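Local coordinates for protein TetR family transcriptional regulator (Clostridium perfringens, PDB 6AZH) that probably represses or regulates transcription as a dimeric TetR-family regulator, putatively of fatty acid metabolism genes, at residues K60-W65 against R98-M103; K88-L93 against G156-T161. All coordinates share one frame; numbering follows the deposited sequence.

Interaction 1. Residues K60-W65 against R98-M103; sequences KGLEIW and RAFFKM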
ATOM      1  N   LYS A  60       6.991  12.999 -14.168  1.00 22.45           N
ATOM      2  CA  LYS A  60       6.059  13.075 -15.289  1.00 22.33           C
ATOM      3  C   LYS A  60       4.749  12.356 -14.978  1.00 21.84           C
ATOM      4  O   LYS A  60       3.662  12.886 -15.257  1.00 19.73           O
ATOM      5  CB  LYS A  60       6.694  12.500 -16.551  1.00 22.91           C
ATOM      6  CG  LYS A  60       5.712  12.266 -17.680  1.00 25.01           C
ATOM      7  CD  LYS A  60       5.180  13.598 -18.228  1.00 31.45           C
ATOM      8  CE  LYS A  60       6.333  14.545 -18.613  1.00 35.14           C
ATOM      9  NZ  LYS A  60       5.866  15.926 -18.973  1.00 36.80           N
ATOM     10  N   GLY A  61       4.828  11.157 -14.391  1.00 17.72           N
ATOM     11  CA  GLY A  61       3.631  10.360 -14.187  1.00 19.27           C
ATOM     12  C   GLY A  61       2.686  10.960 -13.168  1.00 19.94           C
ATOM     13  O   GLY A  61       1.469  10.769 -13.261  1.00 21.32           O
ATOM     14  N   LEU A  62       3.212  11.697 -12.191  1.00 17.28           N
ATOM     15  CA  LEU A  62       2.321  12.291 -11.202  1.00 18.42           C
ATOM     16  C   LEU A  62       1.674  13.579 -11.692  1.00 25.42           C
ATOM     17  O   LEU A  62       0.779  14.097 -11.010  1.00 23.30           O
ATOM     18  CB  LEU A  62       3.079  12.572  -9.903  1.00 20.52           C
ATOM     19  CG  LEU A  62       2.918  11.678  -8.675  1.00 27.45           C
ATOM     20  CD1 LEU A  62       1.991  10.456  -8.862  1.00 23.50           C
ATOM     21  CD2 LEU A  62       4.265  11.276  -8.179  1.00 27.21           C
ATOM     22  N   GLU A  63       2.092  14.102 -12.855  1.00 22.09           N
ATOM     23  CA  GLU A  63       1.519  15.349 -13.365  1.00 25.54           C
ATOM     24  C   GLU A  63       0.009  15.247 -13.531  1.00 21.92           C
ATOM     25  O   GLU A  63      -0.732  16.154 -13.131  1.00 24.83           O
ATOM     26  CB  GLU A  63       2.176  15.726 -14.699  1.00 23.36           C
ATOM     27  CG  GLU A  63       3.617  16.156 -14.535  1.00 22.40           C
ATOM     28  CD  GLU A  63       4.301  16.482 -15.857  1.00 36.30           C
ATOM     29  OE1 GLU A  63       3.648  16.357 -16.913  1.00 35.70           O
ATOM     30  OE2 GLU A  63       5.500  16.855 -15.834  1.00 29.94           O
ATOM     31  N   ILE A  64      -0.470  14.157 -14.139  1.00 21.94           N
ATOM     32  CA  ILE A  64      -1.904  14.022 -14.371  1.00 23.57           C
ATOM     33  C   ILE A  64      -2.647  13.878 -13.045  1.00 23.55           C
ATOM     34  O   ILE A  64      -3.797  14.305 -12.931  1.00 22.61           O
ATOM     35  CB  ILE A  64      -2.190  12.850 -15.340  1.00 25.94           C
ATOM     36  CG1 ILE A  64      -3.669  12.797 -15.762  1.00 26.90           C
ATOM     37  CG2 ILE A  64      -1.775  11.518 -14.740  1.00 25.53           C
ATOM     38  CD1 ILE A  64      -4.125  13.960 -16.609  1.00 29.25           C
ATOM     39  N   TRP A  65      -2.007  13.307 -12.020  1.00 23.68           N
ATOM     40  CA  TRP A  65      -2.655  13.203 -10.711  1.00 22.87           C
ATOM     41  C   TRP A  65      -2.885  14.587 -10.109  1.00 23.65           C
ATOM     42  O   TRP A  65      -3.998  14.915  -9.676  1.00 20.60           O
ATOM     43  CB  TRP A  65      -1.817  12.324  -9.777  1.00 22.00           C
ATOM     44  CG  TRP A  65      -1.796  10.873 -10.208  1.00 21.51           C
ATOM     45  CD1 TRP A  65      -1.030  10.320 -11.194  1.00 24.93           C
ATOM     46  CD2 TRP A  65      -2.611   9.809  -9.689  1.00 22.49           C
ATOM     47  NE1 TRP A  65      -1.302   8.981 -11.316  1.00 17.38           N
ATOM     48  CE2 TRP A  65      -2.277   8.642 -10.407  1.00 27.93           C
ATOM     49  CE3 TRP A  65      -3.601   9.737  -8.694  1.00 25.73           C
ATOM     50  CZ2 TRP A  65      -2.878   7.406 -10.148  1.00 24.06           C
ATOM     51  CZ3 TRP A  65      -4.199   8.510  -8.439  1.00 26.53           C
ATOM     52  CH2 TRP A  65      -3.840   7.365  -9.165  1.00 25.34           C
ATOM     53  N   ARG A  98      -2.026   1.102 -14.021  1.00 19.07           N
ATOM     54  CA  ARG A  98      -1.754   0.155 -12.944  1.00 21.83           C
ATOM     55  C   ARG A  98      -0.265  -0.110 -12.796  1.00 22.66           C
ATOM     56  O   ARG A  98       0.242  -0.195 -11.669  1.00 19.66           O
ATOM     57  CB  ARG A  98      -2.511  -1.141 -13.183  1.00 19.19           C
ATOM     58  CG  ARG A  98      -3.932  -1.099 -12.617  1.00 23.46           C
ATOM     59  CD  ARG A  98      -4.747  -2.268 -13.139  1.00 30.22           C
ATOM     60  NE  ARG A  98      -5.192  -2.024 -14.506  1.00 33.97           N
ATOM     61  CZ  ARG A  98      -5.571  -2.976 -15.357  1.00 44.16           C
ATOM     62  NH1 ARG A  98      -5.563  -4.253 -14.983  1.00 34.75           N
ATOM     63  NH2 ARG A  98      -5.961  -2.647 -16.585  1.00 42.98           N
ATOM     64  N   ALA A  99       0.451  -0.244 -13.917  1.00 19.16           N
ATOM     65  CA  ALA A  99       1.890  -0.483 -13.837  1.00 20.46           C
ATOM     66  C   ALA A  99       2.592   0.663 -13.116  1.00 19.31           C
ATOM     67  O   ALA A  99       3.418   0.438 -12.217  1.00 17.93           O
ATOM     68  CB  ALA A  99       2.472  -0.690 -15.240  1.00 21.73           C
ATOM     69  N   PHE A 100       2.270   1.902 -13.498  1.00 17.40           N
ATOM     70  CA  PHE A 100       2.863   3.069 -12.852  1.00 18.60           C
ATOM     71  C   PHE A 100       2.621   3.054 -11.348  1.00 18.94           C
ATOM     72  O   PHE A 100       3.537   3.322 -10.558  1.00 18.10           O
ATOM     73  CB  PHE A 100       2.306   4.358 -13.477  1.00 18.18           C
ATOM     74  CG  PHE A 100       2.751   5.611 -12.775  1.00 18.53           C
ATOM     75  CD1 PHE A 100       3.973   6.179 -13.046  1.00 19.06           C
ATOM     76  CD2 PHE A 100       1.936   6.233 -11.851  1.00 19.90           C
ATOM     77  CE1 PHE A 100       4.405   7.345 -12.372  1.00 22.45           C
ATOM     78  CE2 PHE A 100       2.344   7.381 -11.202  1.00 20.07           C
ATOM     79  CZ  PHE A 100       3.576   7.940 -11.454  1.00 20.45           C
ATOM     80  N   PHE A 101       1.392   2.750 -10.928  1.00 16.68           N
ATOM     81  CA  PHE A 101       1.080   2.805  -9.506  1.00 19.78           C
ATOM     82  C   PHE A 101       1.816   1.722  -8.724  1.00 19.32           C
ATOM     83  O   PHE A 101       2.261   1.970  -7.601  1.00 19.44           O
ATOM     84  CB  PHE A 101      -0.428   2.702  -9.290  1.00 19.80           C
ATOM     85  CG  PHE A 101      -0.873   3.299  -8.001  1.00 23.00           C
ATOM     86  CD1 PHE A 101      -1.049   4.669  -7.893  1.00 30.71           C
ATOM     87  CD2 PHE A 101      -1.085   2.501  -6.892  1.00 24.87           C
ATOM     88  CE1 PHE A 101      -1.456   5.230  -6.707  1.00 27.04           C
ATOM     89  CE2 PHE A 101      -1.492   3.059  -5.695  1.00 27.43           C
ATOM     90  CZ  PHE A 101      -1.666   4.424  -5.603  1.00 26.94           C
ATOM     91  N   LYS A 102       1.981   0.531  -9.312  1.00 20.91           N
ATOM     92  CA  LYS A 102       2.782  -0.521  -8.683  1.00 24.28           C
ATOM     93  C   LYS A 102       4.237  -0.097  -8.529  1.00 22.62           C
ATOM     94  O   LYS A 102       4.875  -0.380  -7.502  1.00 20.91           O
ATOM     95  CB  LYS A 102       2.716  -1.800  -9.514  1.00 24.72           C
ATOM     96  CG  LYS A 102       1.376  -2.499  -9.476  1.00 28.79           C
ATOM     97  CD  LYS A 102       1.379  -3.650 -10.464  1.00 33.53           C
ATOM     98  CE  LYS A 102      -0.010  -4.184 -10.669  1.00 37.71           C
ATOM     99  NZ  LYS A 102      -0.047  -4.981 -11.918  1.00 37.67           N
HETATM  100  N   MSE A 103       4.795   0.524  -9.567  1.00 19.03           N
HETATM  101  CA  MSE A 103       6.135   1.066  -9.514  1.00 22.90           C
HETATM  102  C   MSE A 103       6.280   2.010  -8.320  1.00 22.25           C
HETATM  103  O   MSE A 103       7.242   1.903  -7.553  1.00 18.31           O
HETATM  104  CB  MSE A 103       6.443   1.801 -10.810  1.00 21.34           C
HETATM  105  CG  MSE A 103       7.428   2.931 -10.639  1.00 27.70           C
HETATM  106 SE   MSE A 103       7.845   3.719 -12.306  0.71 22.06          SE
HETATM  107  CE  MSE A 103       6.352   4.702 -12.365  1.00 34.82           C
TER

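Interaction 2. Residues K88-L93 against G156-T161; sequences KMQFEL and GSLIST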
ATOM      1  N   LYS A  88     -13.968   8.728  -7.606  1.00 17.93           N
ATOM      2  CA  LYS A  88     -14.149   8.273  -8.975  1.00 19.18           C
ATOM      3  C   LYS A  88     -12.904   8.548  -9.808  1.00 17.42           C
ATOM      4  O   LYS A  88     -12.403   7.657 -10.503  1.00 18.52           O
ATOM      5  CB  LYS A  88     -15.369   8.956  -9.590  1.00 22.10           C
ATOM      6  CG  LYS A  88     -15.544   8.693 -11.064  1.00 25.19           C
ATOM      7  CD  LYS A  88     -16.722   9.510 -11.596  1.00 34.34           C
ATOM      8  CE  LYS A  88     -17.325   8.873 -12.829  1.00 37.40           C
ATOM      9  NZ  LYS A  88     -16.330   8.720 -13.920  1.00 36.33           N
HETATM   10  N   MSE A  89     -12.381   9.773  -9.734  1.00 15.89           N
HETATM   11  CA  MSE A  89     -11.182  10.159 -10.479  1.00 20.10           C
HETATM   12  C   MSE A  89      -9.986   9.252 -10.129  1.00 19.69           C
HETATM   13  O   MSE A  89      -9.277   8.790 -11.031  1.00 19.39           O
HETATM   14  CB  MSE A  89     -10.842  11.632 -10.203  1.00 21.82           C
HETATM   15  CG  MSE A  89      -9.582  12.175 -10.904  1.00 22.00           C
HETATM   16 SE   MSE A  89      -7.902  11.722  -9.954  1.00 29.74          SE
HETATM   17  CE  MSE A  89      -7.931  13.122  -8.587  1.00 20.92           C
ATOM     18  N   GLN A  90      -9.773   8.993  -8.832  1.00 19.37           N
ATOM     19  CA  GLN A  90      -8.568   8.266  -8.410  1.00 21.74           C
ATOM     20  C   GLN A  90      -8.605   6.817  -8.863  1.00 18.96           C
ATOM     21  O   GLN A  90      -7.588   6.275  -9.313  1.00 16.86           O
ATOM     22  CB  GLN A  90      -8.403   8.312  -6.888  1.00 22.45           C
ATOM     23  CG  GLN A  90      -8.007   9.651  -6.330  1.00 22.31           C
ATOM     24  CD  GLN A  90      -7.555   9.580  -4.875  1.00 22.85           C
ATOM     25  OE1 GLN A  90      -6.712  10.362  -4.449  1.00 27.75           O
ATOM     26  NE2 GLN A  90      -8.110   8.639  -4.116  1.00 20.15           N
ATOM     27  N   PHE A  91      -9.763   6.166  -8.735  1.00 18.66           N
ATOM     28  CA  PHE A  91      -9.846   4.765  -9.120  1.00 19.71           C
ATOM     29  C   PHE A  91      -9.790   4.605 -10.631  1.00 21.00           C
ATOM     30  O   PHE A  91      -9.177   3.652 -11.130  1.00 20.97           O
ATOM     31  CB  PHE A  91     -11.114   4.135  -8.552  1.00 19.27           C
ATOM     32  CG  PHE A  91     -11.030   3.841  -7.076  1.00 24.87           C
ATOM     33  CD1 PHE A  91     -10.049   2.997  -6.586  1.00 23.47           C
ATOM     34  CD2 PHE A  91     -11.936   4.405  -6.188  1.00 25.94           C
ATOM     35  CE1 PHE A  91      -9.960   2.719  -5.237  1.00 23.74           C
ATOM     36  CE2 PHE A  91     -11.863   4.134  -4.835  1.00 25.18           C
ATOM     37  CZ  PHE A  91     -10.873   3.287  -4.357  1.00 24.70           C
ATOM     38  N   GLU A  92     -10.382   5.550 -11.378  1.00 18.07           N
ATOM     39  CA  GLU A  92     -10.242   5.512 -12.829  1.00 21.66           C
ATOM     40  C   GLU A  92      -8.787   5.715 -13.230  1.00 20.04           C
ATOM     41  O   GLU A  92      -8.257   4.971 -14.067  1.00 21.04           O
ATOM     42  CB  GLU A  92     -11.156   6.555 -13.493  1.00 22.42           C
ATOM     43  CG  GLU A  92     -12.622   6.137 -13.496  1.00 22.60           C
ATOM     44  CD  GLU A  92     -13.560   7.207 -14.019  1.00 30.49           C
ATOM     45  OE1 GLU A  92     -13.084   8.301 -14.379  1.00 34.78           O
ATOM     46  OE2 GLU A  92     -14.786   6.951 -14.055  1.00 31.80           O
ATOM     47  N   LEU A  93      -8.108   6.679 -12.598  1.00 19.34           N
ATOM     48  CA  LEU A  93      -6.698   6.921 -12.906  1.00 21.79           C
ATOM     49  C   LEU A  93      -5.844   5.723 -12.529  1.00 20.16           C
ATOM     50  O   LEU A  93      -4.962   5.316 -13.295  1.00 20.25           O
ATOM     51  CB  LEU A  93      -6.197   8.173 -12.185  1.00 23.37           C
ATOM     52  CG  LEU A  93      -5.123   8.994 -12.893  1.00 28.52           C
ATOM     53  CD1 LEU A  93      -5.478   9.188 -14.373  1.00 31.61           C
ATOM     54  CD2 LEU A  93      -4.920  10.343 -12.201  1.00 26.82           C
ATOM     55  N   GLY A 156      -4.764   5.842   0.773  1.00 24.25           N
ATOM     56  CA  GLY A 156      -4.498   4.439   1.025  1.00 25.59           C
ATOM     57  C   GLY A 156      -5.540   3.488   0.472  1.00 25.44           C
ATOM     58  O   GLY A 156      -5.218   2.321   0.228  1.00 27.07           O
ATOM     59  N   SER A 157      -6.771   3.957   0.247  1.00 21.97           N
ATOM     60  CA  SER A 157      -7.747   3.135  -0.471  1.00 21.71           C
ATOM     61  C   SER A 157      -7.228   2.708  -1.844  1.00 26.00           C
ATOM     62  O   SER A 157      -7.589   1.630  -2.333  1.00 23.27           O
ATOM     63  CB  SER A 157      -9.085   3.865  -0.611  1.00 25.40           C
ATOM     64  OG  SER A 157      -9.047   4.892  -1.597  1.00 30.78           O
ATOM     65  N   LEU A 158      -6.380   3.525  -2.478  1.00 22.22           N
ATOM     66  CA  LEU A 158      -5.777   3.114  -3.743  1.00 24.23           C
ATOM     67  C   LEU A 158      -4.851   1.929  -3.550  1.00 19.01           C
ATOM     68  O   LEU A 158      -4.745   1.063  -4.427  1.00 18.34           O
ATOM     69  CB  LEU A 158      -4.992   4.263  -4.355  1.00 16.49           C
ATOM     70  CG  LEU A 158      -5.855   5.459  -4.733  1.00 22.30           C
ATOM     71  CD1 LEU A 158      -4.973   6.575  -5.242  1.00 23.08           C
ATOM     72  CD2 LEU A 158      -6.890   5.033  -5.772  1.00 24.23           C
ATOM     73  N   ILE A 159      -4.131   1.909  -2.432  1.00 20.23           N
ATOM     74  CA  ILE A 159      -3.126   0.881  -2.225  1.00 19.27           C
ATOM     75  C   ILE A 159      -3.786  -0.461  -1.960  1.00 18.68           C
ATOM     76  O   ILE A 159      -3.446  -1.470  -2.586  1.00 16.80           O
ATOM     77  CB  ILE A 159      -2.170   1.275  -1.086  1.00 20.82           C
ATOM     78  CG1 ILE A 159      -1.571   2.654  -1.381  1.00 30.42           C
ATOM     79  CG2 ILE A 159      -1.098   0.202  -0.934  1.00 25.17           C
ATOM     80  CD1 ILE A 159      -0.552   3.150  -0.371  1.00 30.27           C
ATOM     81  N   SER A 160      -4.736  -0.496  -1.021  1.00 18.77           N
ATOM     82  CA  SER A 160      -5.396  -1.758  -0.717  1.00 19.91           C
ATOM     83  C   SER A 160      -6.232  -2.240  -1.898  1.00 19.03           C
ATOM     84  O   SER A 160      -6.315  -3.450  -2.143  1.00 20.00           O
ATOM     85  CB  SER A 160      -6.251  -1.619   0.551  1.00 16.76           C
ATOM     86  OG  SER A 160      -7.198  -0.588   0.413  1.00 22.42           O
ATOM     87  N   THR A 161      -6.809  -1.319  -2.670  1.00 17.85           N
ATOM     88  CA  THR A 161      -7.557  -1.730  -3.855  1.00 18.48           C
ATOM     89  C   THR A 161      -6.624  -2.264  -4.938  1.00 22.08           C
ATOM     90  O   THR A 161      -6.966  -3.222  -5.635  1.00 21.08           O
ATOM     91  CB  THR A 161      -8.400  -0.570  -4.385  1.00 22.08           C
ATOM     92  OG1 THR A 161      -9.265  -0.125  -3.337  1.00 22.44           O
ATOM     93  CG2 THR A 161      -9.250  -1.013  -5.568  1.00 24.34           C
TER
HETATM   94  O   HOH W   1     -10.117   6.780  -4.211  1.00 26.60           O

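Interaction 1. Residues K60-W65 against R98-M103
An aromatic cluster of Trp65, Phe100 and Phe101 joins helix 50-74 to the short helix 98-106 in the all-helical fold of a TetR-family regulator. In this family the helix that follows the DNA-binding helix-turn-helix continues into the ligand-binding domain, and helix 50-74 fits that role. The two segments cross steeply, with 111° between their directions. Gly61 gives the closest backbone approach. It has no side chain, and the Phe100 ring occupies the place where a CB would stand. Phe100 has CG anti to its backbone N (chi1 174°), which sends the ring across to helix 50-74. Phe100 CZ lies 3.6 Å from Gly61 C. Leu62 CD1 meets the same ring at its edge, in plane, 3.9 Å from Phe100 CE2. Trp65 and Phe100 reach toward each other tip to tip. The five-membered ring of Trp65 and the Phe100 ring are tilted by only 27° but displaced, so little of one lies over the other. Phe101 crosses Trp65 at about a right angle along the side chains. Phe101 also packs on Phe155 of helix 147-165. At the far end of the indole, Trp65 CZ2 sits 4.0 Å from Phe101 CD1.

Interaction 2. Residues K88-L93 against G156-T161
Phe91 sets one side of its ring, CD1 to CZ, against Ser157, Leu158 and Thr161, one helical turn of the partner helix. CG stands beside the backbone N and anti to the carbonyl carbon (chi1 -76°), and this carries the ring across. Phe91 CD1 touches Leu158 CD2 at 3.8 Å. The next ring atom, Phe91 CE1, lies 3.5 Å from Thr161 OG1. Phe91 CZ approaches Ser157 OG at 3.7 Å. Leu158 crosses Gln90 at about a right angle. Its two methyls divide the work: Leu158 CD2 meets Gln90 CB at 3.8 Å, and Leu158 CD1 lies 3.9 Å from Gln90 NE2. The contact belongs to the TetR-type C-terminal domain, which in this family carries the ligand pocket and the dimer interface. The segments 88-93 and 156-161, on helices 79-96 and 147-165, run at 37° to each other. Ile159, on the same turn as Leu158, packs on Ile159 of the second subunit. Polar groups in this buried contact have partners. Gln90 OE1 is hydrogen-bonded to Tyr125 OH, and Gln90 NE2 donates to a water at 2.7 Å. That water also sits over one face of the Phe91 ring, toward its rim, and gives a weak bond to Ser157 OG. The main polar partner of Ser157 OG is Leu154 O, within its own helix. Ser157 O accepts from both Thr161 N and Thr161 OG1. The Thr161 OG1 bond to Ser157 O is 2.6 Å long and lies in the carbonyl plane.

From the N terminus, the chain first passes through 60-65 on helix 50-74, then 88-93 on helix 79-96. It next reaches 98-103, where interaction 1 closes a loop of 32 intervening residues, most of them helical. Interaction 2 closes later, when 156-161 on helix 147-165 returns to 88-93. The segments alternate, so the two loops cross. Their centres are about 12 Å apart, and the contacts touch directly. Trp65 of interaction 1 packs on Leu93 and Leu158 of interaction 2, with Trp65 CD2 3.5 Å from Leu93 CD2. Phe101 also packs on Leu158. Together they tie helices 50-74, 79-96, 98-106 and 147-165 into one core.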